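Local coordinates for haemagglutinin I (Physarum polycephalum, PDB 3A5P), which probably binds carbohydrate as a small lectin that agglutinates red cells, with a minimal recognition domain of the legume lectin fold, at residues Tyr37-Ile45 and Tyr55-Asp63; Val75-Val86 and Ser89-Leu100. One frame throughout, in Å; residues are numbered along the deposited sequence.

Contact 1 of 2, residues Tyr37-Ile45 and Tyr55-Asp63; sequences YAPITFSEI and YITVHNGDD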
# COMPACT_ATOMS: atom_id res chain seq x y z
N TYR A 37 -9.11 -2.00 2.26
CA TYR A 37 -8.19 -2.60 3.21
C TYR A 37 -6.79 -2.03 3.10
O TYR A 37 -6.43 -1.44 2.09
CB TYR A 37 -8.11 -4.11 2.97
CG TYR A 37 -9.46 -4.78 3.11
CD1 TYR A 37 -9.91 -5.21 4.36
CD2 TYR A 37 -10.29 -4.95 2.01
CE1 TYR A 37 -11.16 -5.82 4.51
CE2 TYR A 37 -11.55 -5.56 2.13
CZ TYR A 37 -11.97 -5.99 3.39
OH TYR A 37 -13.18 -6.59 3.55
N ALA A 38 -5.99 -2.29 4.15
CA ALA A 38 -4.57 -1.93 4.16
C ALA A 38 -3.79 -2.78 3.15
O ALA A 38 -4.05 -3.99 3.04
CB ALA A 38 -4.01 -2.08 5.56
N PRO A 39 -2.86 -2.15 2.39
CA PRO A 39 -2.02 -2.93 1.48
C PRO A 39 -1.20 -3.97 2.24
O PRO A 39 -0.85 -3.76 3.41
CB PRO A 39 -1.09 -1.88 0.84
CG PRO A 39 -1.87 -0.58 0.93
CD PRO A 39 -2.59 -0.70 2.28
N ILE A 40 -0.98 -5.10 1.59
CA ILE A 40 -0.02 -6.09 2.06
C ILE A 40 1.29 -5.79 1.34
O ILE A 40 1.32 -5.78 0.12
CB ILE A 40 -0.49 -7.52 1.70
CG1 ILE A 40 -1.92 -7.79 2.22
CG2 ILE A 40 0.56 -8.61 2.15
CD1 ILE A 40 -2.56 -8.99 1.56
N THR A 41 2.37 -5.54 2.10
CA THR A 41 3.68 -5.24 1.52
C THR A 41 4.58 -6.48 1.54
O THR A 41 4.66 -7.19 2.54
CB THR A 41 4.40 -4.05 2.26
OG1 THR A 41 3.56 -2.89 2.24
CG2 THR A 41 5.77 -3.72 1.60
N PHE A 42 5.22 -6.75 0.40
CA PHE A 42 6.21 -7.81 0.27
C PHE A 42 7.54 -7.11 0.05
O PHE A 42 7.66 -6.26 -0.82
CB PHE A 42 5.91 -8.68 -0.96
CG PHE A 42 4.61 -9.43 -0.88
CD1 PHE A 42 4.61 -10.80 -0.63
CD2 PHE A 42 3.40 -8.78 -1.08
CE1 PHE A 42 3.40 -11.51 -0.55
CE2 PHE A 42 2.18 -9.47 -0.99
CZ PHE A 42 2.19 -10.84 -0.74
N SER A 43 8.55 -7.46 0.84
CA SER A 43 9.85 -6.78 0.70
C SER A 43 10.97 -7.59 1.35
O SER A 43 10.72 -8.58 2.04
CB SER A 43 9.79 -5.36 1.30
OG SER A 43 9.72 -5.39 2.73
N GLU A 44 12.20 -7.12 1.15
CA GLU A 44 13.38 -7.77 1.70
C GLU A 44 13.82 -7.18 3.05
O GLU A 44 15.02 -7.15 3.36
CB GLU A 44 14.49 -7.79 0.64
CG GLU A 44 14.09 -8.64 -0.54
CD GLU A 44 15.21 -8.91 -1.55
OE1 GLU A 44 16.29 -8.28 -1.47
OE2 GLU A 44 14.97 -9.75 -2.46
N ILE A 45 12.87 -6.75 3.88
CA ILE A 45 13.21 -6.26 5.23
C ILE A 45 13.68 -7.42 6.11
O ILE A 45 12.97 -8.40 6.29
CB ILE A 45 12.04 -5.50 5.89
CG1 ILE A 45 11.83 -4.17 5.15
CG2 ILE A 45 12.31 -5.23 7.39
CD1 ILE A 45 10.51 -3.51 5.45
N TYR A 55 14.60 -14.95 1.10
CA TYR A 55 13.41 -14.66 1.87
C TYR A 55 12.61 -13.48 1.30
O TYR A 55 13.13 -12.65 0.54
CB TYR A 55 13.75 -14.43 3.35
CG TYR A 55 14.45 -13.11 3.60
CD1 TYR A 55 13.71 -11.95 3.87
CD2 TYR A 55 15.85 -13.01 3.53
CE1 TYR A 55 14.35 -10.72 4.06
CE2 TYR A 55 16.50 -11.78 3.75
CZ TYR A 55 15.74 -10.65 4.00
OH TYR A 55 16.34 -9.42 4.22
N ILE A 56 11.33 -13.46 1.67
CA ILE A 56 10.42 -12.35 1.40
C ILE A 56 9.65 -12.10 2.70
O ILE A 56 8.99 -13.02 3.22
CB ILE A 56 9.40 -12.69 0.28
CG1 ILE A 56 10.11 -13.21 -0.98
CG2 ILE A 56 8.54 -11.41 -0.06
CD1 ILE A 56 9.15 -13.90 -2.01
N THR A 57 9.74 -10.88 3.21
CA THR A 57 9.02 -10.47 4.41
C THR A 57 7.68 -9.85 4.03
O THR A 57 7.57 -9.13 3.05
CB THR A 57 9.84 -9.48 5.22
OG1 THR A 57 11.04 -10.14 5.61
CG2 THR A 57 9.07 -9.02 6.45
N VAL A 58 6.65 -10.20 4.80
CA VAL A 58 5.29 -9.75 4.51
C VAL A 58 4.81 -8.87 5.66
O VAL A 58 4.87 -9.27 6.84
CB VAL A 58 4.35 -10.95 4.28
CG1 VAL A 58 2.90 -10.49 4.00
CG2 VAL A 58 4.87 -11.80 3.14
N HIS A 59 4.37 -7.65 5.30
CA HIS A 59 3.70 -6.78 6.25
C HIS A 59 2.21 -6.67 5.94
O HIS A 59 1.81 -6.43 4.78
CB HIS A 59 4.35 -5.39 6.28
CG HIS A 59 5.64 -5.36 7.03
ND1 HIS A 59 6.83 -5.76 6.46
CD2 HIS A 59 5.92 -5.01 8.30
CE1 HIS A 59 7.80 -5.66 7.36
NE2 HIS A 59 7.27 -5.19 8.48
N ASN A 60 1.39 -6.87 6.95
CA ASN A 60 -0.06 -6.69 6.82
C ASN A 60 -0.38 -5.29 7.35
O ASN A 60 -0.46 -5.07 8.57
CB ASN A 60 -0.80 -7.80 7.57
CG ASN A 60 -2.29 -7.84 7.27
OD1 ASN A 60 -2.81 -7.07 6.45
ND2 ASN A 60 -3.00 -8.73 7.96
N GLY A 61 -0.53 -4.32 6.44
CA GLY A 61 -0.58 -2.92 6.85
C GLY A 61 0.74 -2.60 7.52
O GLY A 61 1.82 -2.86 6.94
N ASP A 62 0.66 -2.07 8.74
CA ASP A 62 1.84 -1.64 9.52
C ASP A 62 2.68 -2.83 10.00
O ASP A 62 3.89 -2.73 10.17
CB ASP A 62 1.41 -0.88 10.80
CG ASP A 62 1.01 0.59 10.56
OD1 ASP A 62 0.35 0.93 9.59
OD2 ASP A 62 1.32 1.42 11.43
N ASP A 63 2.01 -3.95 10.24
CA ASP A 63 2.57 -5.01 11.08
C ASP A 63 3.23 -6.16 10.32
O ASP A 63 2.72 -6.64 9.31
CB ASP A 63 1.51 -5.54 12.01
CG ASP A 63 0.91 -4.44 12.87
OD1 ASP A 63 1.66 -3.56 13.39
OD2 ASP A 63 -0.32 -4.45 13.00
O HOH W 1 -4.79 -5.66 5.13
O HOH W 2 1.67 -2.65 4.22
O HOH W 3 7.40 -6.23 3.69
O HOH W 4 14.78 -12.20 -1.55
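Residues 40-43 and 55-60 pair as antiparallel strands in the middle of the five-stranded sheet, a largely buried contact. Thr41 and His59 form a hydrogen-bonded pair, with His59 N reaching Thr41 O at 2.8 Å. Ser43 and Thr57 form the next. On the face that carries Ile40, Phe42 and Val58, the apolar groups mesh. Ile40 CG2 lies 3.5 Å from Val58 CG1, the two side chains running alongside each other. Ile56 CG2 lies at the edge of the Phe42 ring, 4.0 Å from Phe42 CD1, and Trp3 and Val5 of the other sheet also touch Phe42.

The face with Thr41, Ser43, Thr57 and His59 is more polar. Thr57 OG1 stands beside its own backbone N (chi1 -61°) and donates to Ile45 O at 2.7 Å, in the carbonyl plane. Tyr55 OH donates to Glu44 O from above the carbonyl plane. A water in the plane of the His59 ring joins ND1 to Thr57 O and Ser43 OG. This face also carries the C-terminal tail of the second subunit: His59 NE2 bonds to its Ala104 O, and its Leu103 packs on Thr41 and Ile45. The apolar face packs against a second sheet, as in the legume lectin beta sandwich.

Contact 2 of 2, residues Val75-Val86 and Ser89-Leu100; sequences VATATFTAGGNV and STGFGDAQHLTL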
# COMPACT_ATOMS: atom_id res chain seq x y z
N VAL A 75 8.52 -17.22 -6.24
CA VAL A 75 7.19 -16.80 -6.63
C VAL A 75 6.32 -16.89 -5.38
O VAL A 75 6.03 -17.98 -4.89
CB VAL A 75 6.58 -17.68 -7.76
CG1 VAL A 75 5.19 -17.19 -8.16
CG2 VAL A 75 7.50 -17.69 -8.98
N ALA A 76 5.96 -15.73 -4.82
CA ALA A 76 5.04 -15.71 -3.70
C ALA A 76 3.62 -15.60 -4.27
O ALA A 76 3.29 -14.62 -4.95
CB ALA A 76 5.34 -14.56 -2.75
N THR A 77 2.81 -16.61 -4.03
CA THR A 77 1.44 -16.61 -4.55
C THR A 77 0.48 -16.30 -3.42
O THR A 77 0.47 -17.01 -2.41
CB THR A 77 1.09 -17.97 -5.21
OG1 THR A 77 2.00 -18.21 -6.29
CG2 THR A 77 -0.37 -17.92 -5.75
N ALA A 78 -0.32 -15.24 -3.58
CA ALA A 78 -1.35 -14.88 -2.59
C ALA A 78 -2.71 -15.25 -3.15
O ALA A 78 -3.12 -14.71 -4.19
CB ALA A 78 -1.28 -13.39 -2.26
N THR A 79 -3.39 -16.16 -2.45
CA THR A 79 -4.72 -16.62 -2.87
C THR A 79 -5.79 -16.02 -1.96
O THR A 79 -5.76 -16.21 -0.73
CB THR A 79 -4.84 -18.18 -2.91
OG1 THR A 79 -3.82 -18.72 -3.76
CG2 THR A 79 -6.24 -18.64 -3.44
N PHE A 80 -6.73 -15.32 -2.58
CA PHE A 80 -7.78 -14.61 -1.87
C PHE A 80 -9.08 -15.39 -1.83
O PHE A 80 -9.52 -15.89 -2.84
CB PHE A 80 -7.98 -13.24 -2.51
CG PHE A 80 -6.81 -12.33 -2.27
CD1 PHE A 80 -6.85 -11.39 -1.24
CD2 PHE A 80 -5.65 -12.47 -3.03
CE1 PHE A 80 -5.74 -10.55 -1.00
CE2 PHE A 80 -4.52 -11.65 -2.79
CZ PHE A 80 -4.58 -10.70 -1.78
N THR A 81 -9.68 -15.50 -0.65
CA THR A 81 -11.05 -16.04 -0.55
C THR A 81 -11.91 -15.08 0.26
O THR A 81 -11.37 -14.22 0.99
CB THR A 81 -11.05 -17.47 0.04
OG1 THR A 81 -10.17 -17.51 1.18
CG2 THR A 81 -10.59 -18.49 -1.03
N ALA A 82 -13.23 -15.24 0.14
CA ALA A 82 -14.20 -14.34 0.76
C ALA A 82 -13.96 -14.23 2.27
O ALA A 82 -13.49 -15.18 2.92
CB ALA A 82 -15.63 -14.82 0.50
N GLY A 83 -14.28 -13.06 2.81
CA GLY A 83 -14.02 -12.80 4.24
C GLY A 83 -12.63 -12.25 4.52
O GLY A 83 -12.18 -12.26 5.66
N GLY A 84 -11.95 -11.76 3.48
CA GLY A 84 -10.63 -11.14 3.64
C GLY A 84 -9.53 -12.15 3.95
O GLY A 84 -8.51 -11.80 4.54
N ASN A 85 -9.75 -13.41 3.55
CA ASN A 85 -8.78 -14.45 3.81
C ASN A 85 -7.73 -14.49 2.72
O ASN A 85 -8.06 -14.49 1.54
CB ASN A 85 -9.46 -15.82 3.93
CG ASN A 85 -10.24 -15.95 5.20
OD1 ASN A 85 -9.65 -16.07 6.28
ND2 ASN A 85 -11.56 -15.89 5.10
N VAL A 86 -6.47 -14.57 3.14
CA VAL A 86 -5.36 -14.61 2.20
C VAL A 86 -4.43 -15.73 2.61
O VAL A 86 -4.00 -15.78 3.76
CB VAL A 86 -4.56 -13.27 2.17
CG1 VAL A 86 -3.66 -13.22 0.90
CG2 VAL A 86 -5.50 -12.07 2.21
N SER A 89 1.98 -18.44 -0.25
CA SER A 89 2.90 -19.56 -0.32
C SER A 89 3.97 -19.32 -1.38
O SER A 89 3.71 -18.67 -2.39
CB SER A 89 2.13 -20.84 -0.63
OG SER A 89 3.05 -21.92 -0.73
N THR A 90 5.16 -19.87 -1.15
CA THR A 90 6.23 -19.86 -2.15
C THR A 90 6.54 -21.27 -2.67
O THR A 90 7.34 -21.45 -3.59
CB THR A 90 7.55 -19.32 -1.56
OG1 THR A 90 7.84 -20.06 -0.37
CG2 THR A 90 7.43 -17.83 -1.20
N GLY A 91 5.92 -22.28 -2.06
CA GLY A 91 6.29 -23.67 -2.36
C GLY A 91 7.42 -24.18 -1.49
O GLY A 91 7.85 -25.33 -1.64
N PHE A 92 7.91 -23.34 -0.58
CA PHE A 92 8.91 -23.74 0.41
C PHE A 92 8.39 -23.48 1.80
O PHE A 92 7.96 -22.38 2.11
CB PHE A 92 10.24 -23.01 0.18
CG PHE A 92 10.81 -23.25 -1.18
CD1 PHE A 92 11.79 -24.22 -1.38
CD2 PHE A 92 10.36 -22.51 -2.27
CE1 PHE A 92 12.30 -24.45 -2.66
CE2 PHE A 92 10.87 -22.72 -3.54
CZ PHE A 92 11.84 -23.70 -3.74
N GLY A 93 8.39 -24.52 2.62
CA GLY A 93 7.79 -24.43 3.93
C GLY A 93 6.28 -24.41 3.76
O GLY A 93 5.77 -24.63 2.66
N ASP A 94 5.56 -24.12 4.82
CA ASP A 94 4.10 -24.13 4.73
C ASP A 94 3.54 -22.79 4.26
O ASP A 94 4.15 -21.75 4.48
CB ASP A 94 3.50 -24.53 6.07
CG ASP A 94 3.85 -25.96 6.45
OD1 ASP A 94 3.72 -26.86 5.58
OD2 ASP A 94 4.29 -26.16 7.60
N ALA A 95 2.39 -22.84 3.60
CA ALA A 95 1.63 -21.63 3.29
C ALA A 95 1.24 -20.97 4.60
O ALA A 95 1.09 -21.65 5.63
CB ALA A 95 0.37 -21.97 2.45
N GLN A 96 1.11 -19.65 4.58
CA GLN A 96 0.77 -18.90 5.78
C GLN A 96 -0.44 -18.03 5.52
O GLN A 96 -0.60 -17.48 4.43
CB GLN A 96 1.98 -18.08 6.23
CG GLN A 96 3.16 -19.01 6.57
CD GLN A 96 4.29 -18.28 7.19
OE1 GLN A 96 4.25 -17.91 8.36
NE2 GLN A 96 5.34 -18.06 6.40
N HIS A 97 -1.31 -17.92 6.53
CA HIS A 97 -2.56 -17.22 6.40
C HIS A 97 -2.50 -15.85 7.08
O HIS A 97 -1.86 -15.70 8.12
CB HIS A 97 -3.67 -18.07 7.02
CG HIS A 97 -5.01 -17.40 7.06
ND1 HIS A 97 -5.45 -16.68 8.15
CD2 HIS A 97 -6.02 -17.38 6.16
CE1 HIS A 97 -6.67 -16.23 7.91
NE2 HIS A 97 -7.03 -16.63 6.70
N LEU A 98 -3.17 -14.86 6.49
CA LEU A 98 -3.52 -13.62 7.18
C LEU A 98 -4.93 -13.20 6.79
O LEU A 98 -5.53 -13.74 5.84
CB LEU A 98 -2.50 -12.49 6.89
CG LEU A 98 -2.30 -12.03 5.42
CD1 LEU A 98 -3.39 -11.03 4.97
CD2 LEU A 98 -0.89 -11.41 5.16
N THR A 99 -5.45 -12.22 7.51
CA THR A 99 -6.71 -11.61 7.16
C THR A 99 -6.52 -10.13 6.95
O THR A 99 -5.84 -9.44 7.75
CB THR A 99 -7.82 -11.84 8.19
OG1 THR A 99 -7.34 -11.50 9.50
CG2 THR A 99 -8.26 -13.27 8.16
N LEU A 100 -7.10 -9.66 5.85
CA LEU A 100 -7.07 -8.24 5.47
C LEU A 100 -7.58 -7.37 6.61
O LEU A 100 -8.53 -7.74 7.32
CB LEU A 100 -7.94 -8.02 4.23
CG LEU A 100 -7.42 -8.68 2.94
CD1 LEU A 100 -8.40 -8.45 1.75
CD2 LEU A 100 -6.00 -8.23 2.59
O HOH W 5 9.12 -19.73 -4.87
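His97 turns its ring away from its own backbone N (chi1 175°), and Asn85 sets its amide beside its backbone N (chi1 -72°); the two groups then meet across the strands. The setting is an antiparallel beta hairpin, strands 85-89 and 96-99, at the edge of the four-stranded sheet of the lectin sandwich. Strand 74-81 flanks the hairpin on its inner side. There Thr77 and Ser89 form a hydrogen-bonded pair, and Thr77 N points almost straight at Ser89 O, at 2.8 Å and 175° at the hydrogen.

Val86 and Leu98 pair in the same way across the hairpin. Their side chains lie alongside each other, with Val86 CG2 3.6 Å from Leu98 CD1. Leu100 crosses Val86 at about a right angle and brings CD2 to 3.9 Å from the same CG2. The other methyl, Val86 CG1, sits over one face of the Phe80 ring, offset toward the rim. Leu100 CD2 comes to the edge of that ring. Val32 and Val34 of the facing sheet also pack on Phe80, so this patch belongs to the interior between the sheets.

Beyond the strand end, Gly84 O takes the N-H of Leu100. Gly84 has positive phi, which favours glycine. Where strand 85-89 passes into the loop 90-95, Ser89 OG and Thr90 OG1 each accept from the backbone N two residues on, two overlapping ST turns. Thr90 OG1 is also bonded to Gly69 O. On the outer face both ends of the Asn85 amide are used. ND2 donates to Ala82 O. Asn85 OD1 receives His97 NE2 on a lone pair at 2.7 Å, with OD1 close to the imidazole plane.

Following the chain from the N terminus, strands 3-10, 17-20 and 30-34 come first. Contact 1 then closes the loop between 40-43 and 54-60 and builds the middle of the five-stranded sheet. After strand 63-70 the chain passes to the other sheet. There contact 2 joins 74-81, 85-89 and 96-99, closing the loop of residues 90-95. The two contacts are in series and neither encloses the other. The centres of contact 1 and contact 2 are about 12 Å apart, on opposite sides of the chain's centre. They meet between the sheets, where Asn60 ND2 probably bonds to Thr99 O and Ile40 packs on Leu100. Tyr37 also packs on Leu100.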